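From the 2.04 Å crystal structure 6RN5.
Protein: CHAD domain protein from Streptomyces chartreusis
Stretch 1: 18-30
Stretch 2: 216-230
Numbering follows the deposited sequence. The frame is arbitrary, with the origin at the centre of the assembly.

Stretch 1 18-30: SPTGDTLAGYLRA
Stretch 2 (216-230) EVPLTPAAATADLRP

Leu228 lies at the apolar centre. It is buried, points toward the first stretch, and has chi1 m and chi2 t. Its CD1 lies 4.0 Å from Pro19 CB, and its CD2 lies 4.0 Å from Leu24 CB. These aliphatic groups pack by van der Waals contact, away from water. Leu24 (t, p) also meets Leu219 (m, t), CD2 to CD2 at 4.1 Å. Val217, chi1 t, packs against the later helix turns. Its CG2 is 3.8 Å from Ala25 CB and 3.7 Å from Arg29 CG; its CG1 is 3.8 Å from Leu28 CD1. Leu28 is m, t.

Residues 21-30 are helical. The second stretch passes the helix in the opposite order: Gly21 CA is 4.1 Å from Ala224 CA, and Ala25 CA is 5.8 Å from Val217 CA. A type I turn spans Thr220 to Ala223, and 221-225 have helical phi/psi without the regular bonds. Residues 229-230 are helical, and that helix continues along the chain.

Gly21 (phi/psi -40/-39) permits the close approach. An ideal CB there would sit 2.1 Å from Ala223 O, a clash. Gly21 N gives weak hydrogen bonds to Ala223 O at 3.1 Å and Ala226 O at 3.3 Å.

Pro19 (-64/132) and Thr20 (-129/-176) are extended. The one cross-stretch hydrogen bond that is not weak runs from Leu228 N to Pro19 O, 3.0 Å at 171°. Thr20, chi1 p, caps the helix: its OG1 accepts weakly from Asp22 N at 3.3 Å and donates weakly to Ala224 O at 3.2 Å.

At the polar edge, Asp227 (chi1 t) precedes the turn into a helix, and its OD1 makes a capping bond by accepting from Arg229 N at 3.1 Å. The same carboxylate pairs with the positive Arg229 guanidinium, a salt bridge from Asp227 OD1 to Arg229 NE at 2.7 Å. Arg229 (m, t, m) places NE 3.6 Å from Pro19 CD.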

# COMPACT_ATOMS: atom_id res chain seq x y z
N SER A 18 -43.09 27.02 8.44
CA SER A 18 -42.03 26.36 9.27
C SER A 18 -42.48 24.96 9.81
O SER A 18 -43.60 24.79 10.30
CB SER A 18 -41.61 27.25 10.44
OG SER A 18 -42.52 27.10 11.51
N PRO A 19 -41.59 23.97 9.74
CA PRO A 19 -41.97 22.55 9.86
C PRO A 19 -42.55 22.13 11.21
O PRO A 19 -41.98 22.42 12.26
CB PRO A 19 -40.64 21.85 9.66
CG PRO A 19 -39.61 22.82 10.13
CD PRO A 19 -40.12 24.15 9.67
N THR A 20 -43.67 21.41 11.16
CA THR A 20 -44.29 20.85 12.37
C THR A 20 -44.60 19.34 12.26
O THR A 20 -44.25 18.67 11.25
CB THR A 20 -45.60 21.59 12.68
OG1 THR A 20 -46.52 21.35 11.62
CG2 THR A 20 -45.35 23.10 12.80
N GLY A 21 -45.23 18.80 13.30
CA GLY A 21 -45.82 17.47 13.25
C GLY A 21 -46.51 17.13 11.94
O GLY A 21 -46.44 16.00 11.44
N ASP A 22 -47.19 18.10 11.36
CA ASP A 22 -47.94 17.81 10.13
C ASP A 22 -47.03 17.65 8.96
O ASP A 22 -47.34 16.90 8.06
CB ASP A 22 -49.00 18.88 9.88
CG ASP A 22 -50.05 18.92 10.99
OD1 ASP A 22 -50.20 17.91 11.73
OD2 ASP A 22 -50.70 19.97 11.13
N THR A 23 -45.91 18.37 8.96
CA THR A 23 -44.87 18.20 7.95
C THR A 23 -44.30 16.79 8.07
O THR A 23 -44.10 16.11 7.06
CB THR A 23 -43.72 19.21 8.11
OG1 THR A 23 -44.26 20.51 8.30
CG2 THR A 23 -42.80 19.26 6.85
N LEU A 24 -44.05 16.37 9.30
CA LEU A 24 -43.53 15.05 9.61
C LEU A 24 -44.48 13.97 9.10
O LEU A 24 -44.02 13.00 8.54
CB LEU A 24 -43.34 14.88 11.12
CG LEU A 24 -43.09 13.49 11.68
CD1 LEU A 24 -41.82 12.92 11.09
CD2 LEU A 24 -42.98 13.57 13.21
N ALA A 25 -45.79 14.13 9.35
CA ALA A 25 -46.80 13.18 8.91
C ALA A 25 -46.81 13.11 7.38
O ALA A 25 -46.93 12.02 6.82
CB ALA A 25 -48.17 13.58 9.39
N GLY A 26 -46.69 14.25 6.73
CA GLY A 26 -46.69 14.31 5.25
C GLY A 26 -45.51 13.51 4.72
O GLY A 26 -45.64 12.76 3.76
N TYR A 27 -44.34 13.64 5.36
CA TYR A 27 -43.15 12.93 4.91
C TYR A 27 -43.30 11.42 5.09
O TYR A 27 -43.02 10.66 4.13
CB TYR A 27 -41.91 13.43 5.64
CG TYR A 27 -40.61 12.81 5.18
CD1 TYR A 27 -40.07 13.08 3.91
CD2 TYR A 27 -39.93 11.90 6.01
CE1 TYR A 27 -38.87 12.47 3.50
CE2 TYR A 27 -38.75 11.29 5.61
CZ TYR A 27 -38.22 11.58 4.36
OH TYR A 27 -37.03 10.99 4.01
N LEU A 28 -43.80 10.99 6.27
CA LEU A 28 -44.06 9.59 6.52
C LEU A 28 -45.08 8.98 5.54
O LEU A 28 -44.84 7.90 5.01
CB LEU A 28 -44.50 9.34 7.98
CG LEU A 28 -43.37 9.48 9.02
CD1 LEU A 28 -43.89 9.52 10.44
CD2 LEU A 28 -42.34 8.35 8.86
N ARG A 29 -46.21 9.66 5.33
CA ARG A 29 -47.22 9.20 4.36
C ARG A 29 -46.63 9.02 2.94
O ARG A 29 -46.89 8.02 2.28
CB ARG A 29 -48.47 10.12 4.35
CG ARG A 29 -49.38 9.92 5.57
CD ARG A 29 -50.77 10.60 5.46
NE ARG A 29 -50.57 12.02 5.23
CZ ARG A 29 -50.60 12.99 6.16
NH1 ARG A 29 -50.35 14.26 5.80
NH2 ARG A 29 -50.92 12.72 7.44
N ALA A 30 -45.82 9.98 2.50
CA ALA A 30 -45.17 9.94 1.21
C ALA A 30 -44.22 8.76 1.06
O ALA A 30 -44.25 8.08 0.04
CB ALA A 30 -44.39 11.23 0.98
N GLU A 216 -52.63 7.04 7.87
CA GLU A 216 -52.63 7.59 9.22
C GLU A 216 -51.27 7.50 9.90
O GLU A 216 -50.65 6.42 9.93
CB GLU A 216 -53.57 6.80 10.11
CG GLU A 216 -55.02 6.68 9.63
CD GLU A 216 -55.64 5.41 10.18
OE1 GLU A 216 -55.45 5.14 11.39
OE2 GLU A 216 -56.26 4.66 9.39
N VAL A 217 -50.84 8.60 10.50
CA VAL A 217 -49.59 8.69 11.23
C VAL A 217 -49.93 8.85 12.72
O VAL A 217 -50.64 9.76 13.07
CB VAL A 217 -48.83 9.91 10.75
CG1 VAL A 217 -47.49 10.01 11.44
CG2 VAL A 217 -48.68 9.86 9.21
N PRO A 218 -49.40 7.98 13.59
CA PRO A 218 -49.70 8.11 15.04
C PRO A 218 -48.89 9.18 15.75
O PRO A 218 -48.00 8.88 16.57
CB PRO A 218 -49.38 6.71 15.58
CG PRO A 218 -48.30 6.22 14.66
CD PRO A 218 -48.63 6.75 13.30
N LEU A 219 -49.16 10.43 15.41
CA LEU A 219 -48.58 11.57 16.10
C LEU A 219 -49.01 11.61 17.55
O LEU A 219 -50.17 11.39 17.85
CB LEU A 219 -49.03 12.86 15.44
CG LEU A 219 -48.52 13.13 14.01
CD1 LEU A 219 -49.08 14.43 13.47
CD2 LEU A 219 -47.00 13.14 13.88
N THR A 220 -48.11 11.96 18.46
CA THR A 220 -48.52 12.23 19.86
C THR A 220 -49.44 13.46 19.93
O THR A 220 -49.45 14.26 19.00
CB THR A 220 -47.31 12.50 20.79
OG1 THR A 220 -46.56 13.62 20.29
CG2 THR A 220 -46.43 11.29 20.88
N PRO A 221 -50.18 13.66 21.05
CA PRO A 221 -51.13 14.78 21.10
C PRO A 221 -50.56 16.15 20.73
O PRO A 221 -51.18 16.89 19.98
CB PRO A 221 -51.59 14.78 22.57
CG PRO A 221 -51.47 13.36 23.01
CD PRO A 221 -50.30 12.78 22.24
N ALA A 222 -49.37 16.46 21.22
CA ALA A 222 -48.79 17.80 21.03
C ALA A 222 -48.10 17.98 19.68
O ALA A 222 -47.72 19.10 19.34
CB ALA A 222 -47.79 18.09 22.16
N ALA A 223 -47.96 16.90 18.90
CA ALA A 223 -47.04 16.89 17.74
C ALA A 223 -47.42 17.88 16.67
O ALA A 223 -46.54 18.52 16.08
CB ALA A 223 -46.93 15.50 17.14
N ALA A 224 -48.72 18.03 16.42
CA ALA A 224 -49.19 18.78 15.26
C ALA A 224 -48.66 20.21 15.26
O ALA A 224 -48.31 20.74 14.19
CB ALA A 224 -50.73 18.76 15.19
N THR A 225 -48.59 20.81 16.46
CA THR A 225 -48.01 22.14 16.67
C THR A 225 -46.49 22.18 16.99
O THR A 225 -45.91 23.24 16.99
CB THR A 225 -48.72 22.93 17.83
OG1 THR A 225 -48.28 22.47 19.12
CG2 THR A 225 -50.19 22.81 17.77
N ALA A 226 -45.87 21.06 17.33
CA ALA A 226 -44.43 21.06 17.71
C ALA A 226 -43.50 21.37 16.53
O ALA A 226 -43.77 20.96 15.40
CB ALA A 226 -44.03 19.74 18.36
N ASP A 227 -42.44 22.12 16.80
CA ASP A 227 -41.47 22.55 15.80
C ASP A 227 -40.56 21.33 15.57
O ASP A 227 -40.07 20.76 16.52
CB ASP A 227 -40.69 23.76 16.36
CG ASP A 227 -39.66 24.36 15.36
OD1 ASP A 227 -39.45 23.92 14.18
OD2 ASP A 227 -39.03 25.34 15.81
N LEU A 228 -40.38 20.89 14.32
CA LEU A 228 -39.45 19.78 14.01
C LEU A 228 -37.97 20.15 14.08
O LEU A 228 -37.13 19.26 14.22
CB LEU A 228 -39.67 19.25 12.61
CG LEU A 228 -41.01 18.68 12.22
CD1 LEU A 228 -40.85 18.02 10.84
CD2 LEU A 228 -41.50 17.71 13.30
N ARG A 229 -37.63 21.42 14.01
CA ARG A 229 -36.22 21.78 13.91
C ARG A 229 -35.31 21.40 15.06
O ARG A 229 -34.21 21.00 14.83
CB ARG A 229 -36.07 23.24 13.58
CG ARG A 229 -36.57 23.52 12.16
CD ARG A 229 -36.75 25.01 11.92
NE ARG A 229 -38.07 25.43 12.40
CZ ARG A 229 -38.41 26.67 12.74
NH1 ARG A 229 -39.65 26.93 13.15
NH2 ARG A 229 -37.52 27.65 12.70
N PRO A 230 -35.78 21.51 16.30
CA PRO A 230 -34.94 21.09 17.41
C PRO A 230 -34.60 19.60 17.35
O PRO A 230 -33.49 19.20 17.73
CB PRO A 230 -35.82 21.39 18.64
CG PRO A 230 -36.79 22.41 18.15
CD PRO A 230 -37.07 22.01 16.74